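Side-chain contacts in nigritoxine (Vibrio nigripulchritudo, PDB 5M41), which is a bacterial toxin active against crustaceans and insects, with a new fold: residues Gly284-Ser289 against Val328-Leu333; Gln308-Leu313 against Glu378-Gly383; Ala315-Ile318 against Glu322-Pro325. All coordinates share one frame; numbering follows the deposited sequence.

The three contacts build one α/β region of the chain: interaction 1 joins two strands of an antiparallel sheet that are not paired with each other, interaction 2 pairs two helices packed against that sheet, and interaction 3 turns the chain from helix 302-319 towards strand 328-336. The centres of interactions 1 and 2 lie about 16 Å apart, bridged by Leu-331 CD2, which sits 3.5 Å from Phe-380 CE2. Interactions 1 and 3, with centres about 13 Å apart, meet where Ile-329 CG2 packs 3.8 Å from Ile-323 CG2. Interactions 2 and 3 follow one another along helix 302-319. None includes the magnesium-site residues Val-189, Glu-192 and Asp-195.

Interaction 1. Residues Gly284-Ser289 against Val328-Leu333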
loop_
_atom_site.group_PDB
_atom_site.type_symbol
_atom_site.label_atom_id
_atom_site.label_comp_id
_atom_site.label_asym_id
_atom_site.label_seq_id
_atom_site.Cartn_x
_atom_site.Cartn_y
_atom_site.Cartn_z
ATOM N N GLY A 284 -14.239 -3.670 6.055
ATOM C CA GLY A 284 -14.467 -2.218 6.060
ATOM C C GLY A 284 -13.646 -1.517 7.135
ATOM O O GLY A 284 -14.186 -0.822 8.018
ATOM N N ALA A 285 -12.334 -1.706 7.070
ATOM C CA ALA A 285 -11.448 -1.205 8.137
ATOM C C ALA A 285 -11.295 0.326 8.145
ATOM O O ALA A 285 -11.159 0.940 9.222
ATOM C CB ALA A 285 -10.081 -1.901 8.068
ATOM N N TRP A 286 -11.365 0.933 6.956
ATOM C CA TRP A 286 -10.971 2.332 6.756
ATOM C C TRP A 286 -12.062 3.228 6.221
ATOM O O TRP A 286 -12.830 2.825 5.354
ATOM C CB TRP A 286 -9.748 2.376 5.844
ATOM C CG TRP A 286 -8.583 1.618 6.455
ATOM C CD1 TRP A 286 -8.045 0.404 6.048
ATOM C CD2 TRP A 286 -7.821 1.983 7.667
ATOM N NE1 TRP A 286 -7.001 0.033 6.855
ATOM C CE2 TRP A 286 -6.820 0.934 7.850
ATOM C CE3 TRP A 286 -7.844 3.060 8.550
ATOM C CZ2 TRP A 286 -5.909 0.967 8.900
ATOM C CZ3 TRP A 286 -6.921 3.089 9.599
ATOM C CH2 TRP A 286 -5.972 2.067 9.771
ATOM N N ILE A 287 -12.129 4.452 6.752
ATOM C CA ILE A 287 -13.088 5.459 6.319
ATOM C C ILE A 287 -12.308 6.549 5.596
ATOM O O ILE A 287 -11.418 7.163 6.176
ATOM C CB ILE A 287 -13.803 6.142 7.519
ATOM C CG1 ILE A 287 -14.585 5.131 8.348
ATOM C CG2 ILE A 287 -14.707 7.300 7.052
ATOM C CD1 ILE A 287 -14.803 5.586 9.784
ATOM N N ASP A 288 -12.667 6.804 4.345
ATOM C CA ASP A 288 -12.075 7.892 3.570
ATOM C C ASP A 288 -12.144 9.232 4.285
ATOM O O ASP A 288 -13.128 9.532 4.966
ATOM C CB ASP A 288 -12.785 8.015 2.219
ATOM C CG ASP A 288 -12.021 7.329 1.096
ATOM O OD1 ASP A 288 -12.028 7.895 -0.010
ATOM O OD2 ASP A 288 -11.410 6.245 1.309
ATOM N N SER A 289 -11.090 10.028 4.138
ATOM C CA SER A 289 -11.160 11.431 4.490
ATOM C C SER A 289 -12.049 12.189 3.474
ATOM O O SER A 289 -12.740 13.154 3.819
ATOM C CB SER A 289 -9.765 12.044 4.515
ATOM O OG SER A 289 -9.881 13.446 4.657
ATOM N N VAL A 328 -6.300 6.645 15.247
ATOM C CA VAL A 328 -5.509 5.795 14.373
ATOM C C VAL A 328 -5.882 6.082 12.926
ATOM O O VAL A 328 -7.057 6.111 12.559
ATOM C CB VAL A 328 -5.690 4.296 14.717
ATOM C CG1 VAL A 328 -5.022 3.419 13.663
ATOM C CG2 VAL A 328 -5.080 3.987 16.094
ATOM N N ILE A 329 -4.878 6.332 12.101
ATOM C CA ILE A 329 -5.093 6.666 10.721
ATOM C C ILE A 329 -4.223 5.772 9.835
ATOM O O ILE A 329 -3.218 5.218 10.290
ATOM C CB ILE A 329 -4.841 8.170 10.426
ATOM C CG1 ILE A 329 -3.412 8.584 10.736
ATOM C CG2 ILE A 329 -5.808 9.066 11.217
ATOM C CD1 ILE A 329 -3.026 9.908 10.084
ATOM N N SER A 330 -4.643 5.608 8.591
ATOM C CA SER A 330 -3.841 4.952 7.596
ATOM C C SER A 330 -3.461 6.048 6.613
ATOM O O SER A 330 -4.343 6.648 5.978
ATOM C CB SER A 330 -4.654 3.873 6.891
ATOM O OG SER A 330 -3.968 3.392 5.741
ATOM N N LEU A 331 -2.170 6.347 6.519
ATOM C CA LEU A 331 -1.706 7.199 5.446
ATOM C C LEU A 331 -1.340 6.284 4.282
ATOM O O LEU A 331 -0.328 5.561 4.333
ATOM C CB LEU A 331 -0.537 8.084 5.893
ATOM C CG LEU A 331 0.366 8.757 4.847
ATOM C CD1 LEU A 331 -0.393 9.720 3.951
ATOM C CD2 LEU A 331 1.492 9.487 5.555
ATOM N N SER A 332 -2.173 6.301 3.247
ATOM C CA SER A 332 -1.966 5.463 2.072
ATOM C C SER A 332 -1.122 6.196 1.060
ATOM O O SER A 332 -1.413 7.330 0.729
ATOM C CB SER A 332 -3.301 5.103 1.398
ATOM O OG SER A 332 -4.051 4.192 2.186
ATOM N N LEU A 333 -0.082 5.537 0.567
ATOM C CA LEU A 333 0.677 6.045 -0.550
ATOM C C LEU A 333 0.483 5.012 -1.634
ATOM O O LEU A 333 1.021 3.894 -1.561
ATOM C CB LEU A 333 2.137 6.220 -0.153
ATOM C CG LEU A 333 2.368 7.202 1.006
ATOM C CD1 LEU A 333 3.778 7.060 1.541
ATOM C CD2 LEU A 333 2.107 8.639 0.560
#
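The indole NE1 of Trp-286 gives its hydrogen to the backbone O of Pro-439, and this bond holds one end of a ring system whose other end is pressed against Ser-330 and Val-328. The six-membered ring does the touching. Ser-330 CB stands over one face, 3.4 Å from the ring centroid and only 4° off the normal, a CH-π contact in which the methylene comes down almost vertically. Of the Ser-330 side-chain atoms, CB lies nearer the ring than OG, which is turned to the far side because it is anti to the backbone N (chi1 169°). The hydrocarbon part of the serine is therefore what meets the indole. The main chain shares in the packing, with Ser-330 N 3.5 Å from Trp-286 CZ3. Ile-329 C is 3.8 Å from Trp-286 CZ3. Val-328 approaches differently: its CG1 lies near the plane of the indole, at the ring edge, 4.2 Å from Trp-286 CH2.

The two backbones do not touch at this level, Trp-286 CA and Ser-330 CA being 7.6 Å apart, and the indole spans the difference. Val-370 of strand 366-370 and Ser-346 and Val-348 of strand 340-348 also touch the indole, so several strands share it. The NE1 bond and the covered face together would limit rotation of the ring.

The axes of the short strand segments 286-288 and 328-333 approach to 8.2 Å at an angle of 66°, which is consistent with a strongly twisted sheet. The indole thus lies between two strands that do not pair with each other but both pair antiparallel with strand 340-348, in a branched or curled antiparallel sheet.

Interaction 2. Residues Gln308-Leu313 against Glu378-Gly383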
loop_
_atom_site.group_PDB
_atom_site.type_symbol
_atom_site.label_atom_id
_atom_site.label_comp_id
_atom_site.label_asym_id
_atom_site.label_seq_id
_atom_site.Cartn_x
_atom_site.Cartn_y
_atom_site.Cartn_z
ATOM N N GLN A 308 7.434 15.088 1.713
ATOM C CA GLN A 308 6.967 16.386 2.208
ATOM C C GLN A 308 5.448 16.539 2.004
ATOM O O GLN A 308 4.716 16.915 2.933
ATOM C CB GLN A 308 7.760 17.534 1.552
ATOM C CG GLN A 308 7.293 18.932 1.948
ATOM C CD GLN A 308 7.274 19.147 3.460
ATOM O OE1 GLN A 308 8.321 19.124 4.123
ATOM N NE2 GLN A 308 6.076 19.365 4.013
ATOM N N GLY A 309 4.977 16.224 0.798
ATOM C CA GLY A 309 3.547 16.197 0.533
ATOM C C GLY A 309 2.755 15.364 1.531
ATOM O O GLY A 309 1.712 15.800 2.021
ATOM N N ALA A 310 3.251 14.166 1.847
ATOM C CA ALA A 310 2.557 13.256 2.774
ATOM C C ALA A 310 2.587 13.763 4.221
ATOM O O ALA A 310 1.597 13.662 4.948
ATOM C CB ALA A 310 3.141 11.843 2.682
ATOM N N ALA A 311 3.725 14.295 4.646
ATOM C CA ALA A 311 3.824 14.869 5.995
ATOM C C ALA A 311 2.926 16.093 6.073
ATOM O O ALA A 311 2.237 16.312 7.090
ATOM C CB ALA A 311 5.259 15.248 6.326
ATOM N N GLY A 312 2.923 16.868 4.982
ATOM C CA GLY A 312 2.057 18.049 4.848
ATOM C C GLY A 312 0.584 17.695 4.960
ATOM O O GLY A 312 -0.174 18.354 5.680
ATOM N N LEU A 313 0.182 16.633 4.267
ATOM C CA LEU A 313 -1.209 16.187 4.317
ATOM C C LEU A 313 -1.616 15.785 5.734
ATOM O O LEU A 313 -2.718 16.104 6.187
ATOM C CB LEU A 313 -1.424 15.011 3.362
ATOM C CG LEU A 313 -2.845 14.471 3.158
ATOM C CD1 LEU A 313 -3.681 15.430 2.311
ATOM C CD2 LEU A 313 -2.752 13.107 2.485
ATOM N N GLU A 378 5.312 12.720 14.200
ATOM C CA GLU A 378 6.594 12.501 14.866
ATOM C C GLU A 378 7.501 11.635 14.002
ATOM O O GLU A 378 8.679 11.916 13.879
ATOM C CB GLU A 378 6.404 11.906 16.259
ATOM C CG GLU A 378 5.836 12.922 17.251
ATOM C CD GLU A 378 5.489 12.335 18.623
ATOM O OE1 GLU A 378 5.887 11.184 18.924
ATOM O OE2 GLU A 378 4.820 13.042 19.419
ATOM N N GLY A 379 6.942 10.601 13.379
ATOM C CA GLY A 379 7.719 9.736 12.490
ATOM C C GLY A 379 8.300 10.491 11.285
ATOM O O GLY A 379 9.421 10.226 10.855
ATOM N N PHE A 380 7.528 11.414 10.726
ATOM C CA PHE A 380 8.038 12.241 9.633
ATOM C C PHE A 380 9.146 13.175 10.094
ATOM O O PHE A 380 10.169 13.282 9.423
ATOM C CB PHE A 380 6.921 13.023 8.936
ATOM C CG PHE A 380 6.189 12.221 7.901
ATOM C CD1 PHE A 380 6.838 11.788 6.741
ATOM C CD2 PHE A 380 4.844 11.927 8.067
ATOM C CE1 PHE A 380 6.152 11.050 5.774
ATOM C CE2 PHE A 380 4.159 11.199 7.115
ATOM C CZ PHE A 380 4.813 10.757 5.970
ATOM N N LYS A 381 8.943 13.828 11.235
ATOM C CA LYS A 381 9.985 14.642 11.872
ATOM C C LYS A 381 11.307 13.885 12.042
ATOM O O LYS A 381 12.378 14.469 11.898
ATOM C CB LYS A 381 9.525 15.113 13.255
ATOM C CG LYS A 381 8.713 16.395 13.278
ATOM C CD LYS A 381 8.474 16.847 14.716
ATOM C CE LYS A 381 7.414 17.935 14.764
ATOM N NZ LYS A 381 6.582 17.810 15.991
ATOM N N LYS A 382 11.230 12.596 12.370
ATOM C CA LYS A 382 12.433 11.806 12.627
ATOM C C LYS A 382 13.005 11.147 11.357
ATOM O O LYS A 382 14.080 10.549 11.392
ATOM C CB LYS A 382 12.155 10.752 13.706
ATOM C CG LYS A 382 12.078 11.294 15.133
ATOM C CD LYS A 382 11.548 10.221 16.079
ATOM C CE LYS A 382 11.453 10.696 17.524
ATOM N NZ LYS A 382 10.287 11.591 17.789
ATOM N N GLY A 383 12.279 11.235 10.247
ATOM C CA GLY A 383 12.697 10.568 9.013
ATOM C C GLY A 383 12.436 9.067 9.010
ATOM O O GLY A 383 13.002 8.347 8.189
#
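Phe-380, Ala-311 and Ala-310 account for nearly all the surface buried between helices 302-319 and 373-382 here, and Phe-380 contributes the most. Its ring reaches across from the last turn of helix 373-382 and lays one face against the methyl of Ala-311. That CB is 3.8 Å from the ring centroid and 22° off the normal, a CH-π contact displaced from the middle of the ring. The displacement is towards the root of the side chain, since the closest ring atom is Phe-380 CG, 3.5 Å from Ala-311 CB. Farther out, Phe-380 CD2 lies 3.7 Å from Ala-311 CA, and the end of the ring reaches the preceding residue, with Phe-380 CZ 3.8 Å from Ala-310 CB. This second methyl approaches obliquely.

With CG anti to its own carbonyl carbon (chi1 -83°), the phenylalanine extends across the gap to helix 302-319. The small alanine side chains are consistent with the close approach of the backbones, Ala-311 CA and Phe-380 CA being 6.2 Å apart. The ring also meets Phe-385 edge-to-face and touches Leu-331 of strand 328-336, which Ala-310 touches too. Just beyond the ring, helix 373-382 ends in a Schellman motif at Gly-383, whose positive phi turns the chain away.

The side-chain contacts between the segments are all between carbons, without a salt bridge or hydrogen bond from one segment to the other. Their strength probably rests mainly on close fit and dispersion, with CH-π attraction adding at the aromatic face, and on the removal of apolar surface from water.

Interaction 3. Residues Ala315-Ile318 against Glu322-Pro325; sequences ADAI and EIDP
Ala-317 meets Ile-323 at the snug side of this turn, where Ala-317 CB packs 3.9 Å from Ile-323 CG1. That branch is placed there by a chi1 of -66°, which sets CG1 beside the backbone N, while the end of the side chain leads away from the helix. The carbonyl of Ala-317 completes the grip. Ala-317 O accepts a hydrogen bond from Ile-323 N at 3.3 Å, with an N-H...O angle of 142° and the donor 48° out of the carbonyl plane, and it also takes a weak, strongly bent bond from Glu-322 N at 3.2 Å.

One carbonyl near the C-terminal end of helix 302-319 is thus shared by two successive amides of the connection between this helix and strand 328-336, which follow each other in the chain. Ile-318 borders it with its backbone, Ile-318 CA lying 3.7 Å from Ile-323 O, and its side chain leans on Ser-373 and Ile-377 of helix 373-382.

The outer side is looser. Glu-322 is exposed, and its extended side chain runs back past the helix, bringing Glu-322 OE1 no nearer than 4.1 Å to Ala-317 CA. Asp-324 turns its CB away from the helix, although its backbone O is bonded to Ser-373 OG.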
loop_
_atom_site.group_PDB
_atom_site.type_symbol
_atom_site.label_atom_id
_atom_site.label_comp_id
_atom_site.label_asym_id
_atom_site.label_seq_id
_atom_site.Cartn_x
_atom_site.Cartn_y
_atom_site.Cartn_z
ATOM N N ALA A 315 -0.234 16.818 8.583
ATOM C CA ALA A 315 -0.207 18.025 9.421
ATOM C C ALA A 315 -1.498 18.812 9.232
ATOM O O ALA A 315 -2.119 19.214 10.209
ATOM C CB ALA A 315 1.021 18.877 9.117
ATOM N N ASP A 316 -1.934 18.980 7.985
ATOM C CA ASP A 316 -3.158 19.760 7.720
ATOM C C ASP A 316 -4.393 19.121 8.343
ATOM O O ASP A 316 -5.259 19.830 8.852
ATOM C CB ASP A 316 -3.389 19.992 6.228
ATOM C CG ASP A 316 -2.270 20.773 5.570
ATOM O OD1 ASP A 316 -1.423 21.364 6.279
ATOM O OD2 ASP A 316 -2.232 20.782 4.323
ATOM N N ALA A 317 -4.461 17.790 8.328
ATOM C CA ALA A 317 -5.625 17.091 8.872
ATOM C C ALA A 317 -5.743 17.275 10.386
ATOM O O ALA A 317 -6.854 17.405 10.917
ATOM C CB ALA A 317 -5.594 15.619 8.500
ATOM N N ILE A 318 -4.601 17.303 11.069
ATOM C CA ILE A 318 -4.566 17.532 12.520
ATOM C C ILE A 318 -4.984 18.959 12.899
ATOM O O ILE A 318 -5.698 19.163 13.886
ATOM C CB ILE A 318 -3.176 17.206 13.102
ATOM C CG1 ILE A 318 -2.945 15.686 13.063
ATOM C CG2 ILE A 318 -3.032 17.747 14.523
ATOM C CD1 ILE A 318 -1.526 15.261 13.343
ATOM N N GLU A 322 -10.043 17.554 11.430
ATOM C CA GLU A 322 -10.621 16.379 10.785
ATOM C C GLU A 322 -10.165 15.111 11.525
ATOM O O GLU A 322 -10.872 14.103 11.559
ATOM C CB GLU A 322 -10.193 16.328 9.318
ATOM C CG GLU A 322 -10.768 17.460 8.471
ATOM C CD GLU A 322 -10.325 17.398 7.014
ATOM O OE1 GLU A 322 -9.104 17.265 6.759
ATOM O OE2 GLU A 322 -11.203 17.493 6.124
ATOM N N ILE A 323 -8.984 15.200 12.134
ATOM C CA ILE A 323 -8.318 14.086 12.790
ATOM C C ILE A 323 -7.813 14.564 14.152
ATOM O O ILE A 323 -7.297 15.671 14.252
ATOM C CB ILE A 323 -7.132 13.592 11.899
ATOM C CG1 ILE A 323 -7.638 12.995 10.580
ATOM C CG2 ILE A 323 -6.245 12.598 12.621
ATOM C CD1 ILE A 323 -8.561 11.800 10.725
ATOM N N ASP A 324 -7.995 13.746 15.190
ATOM C CA ASP A 324 -7.424 13.997 16.533
ATOM C C ASP A 324 -6.061 13.318 16.723
ATOM O O ASP A 324 -5.832 12.252 16.160
ATOM C CB ASP A 324 -8.387 13.513 17.609
ATOM C CG ASP A 324 -9.638 14.376 17.700
ATOM O OD1 ASP A 324 -9.669 15.472 17.089
ATOM O OD2 ASP A 324 -10.590 13.958 18.392
ATOM N N PRO A 325 -5.150 13.940 17.507
ATOM C CA PRO A 325 -3.805 13.399 17.702
ATOM C C PRO A 325 -3.754 11.897 17.967
ATOM O O PRO A 325 -2.872 11.227 17.432
ATOM C CB PRO A 325 -3.299 14.166 18.915
ATOM C CG PRO A 325 -3.947 15.515 18.778
ATOM C CD PRO A 325 -5.267 15.298 18.082
#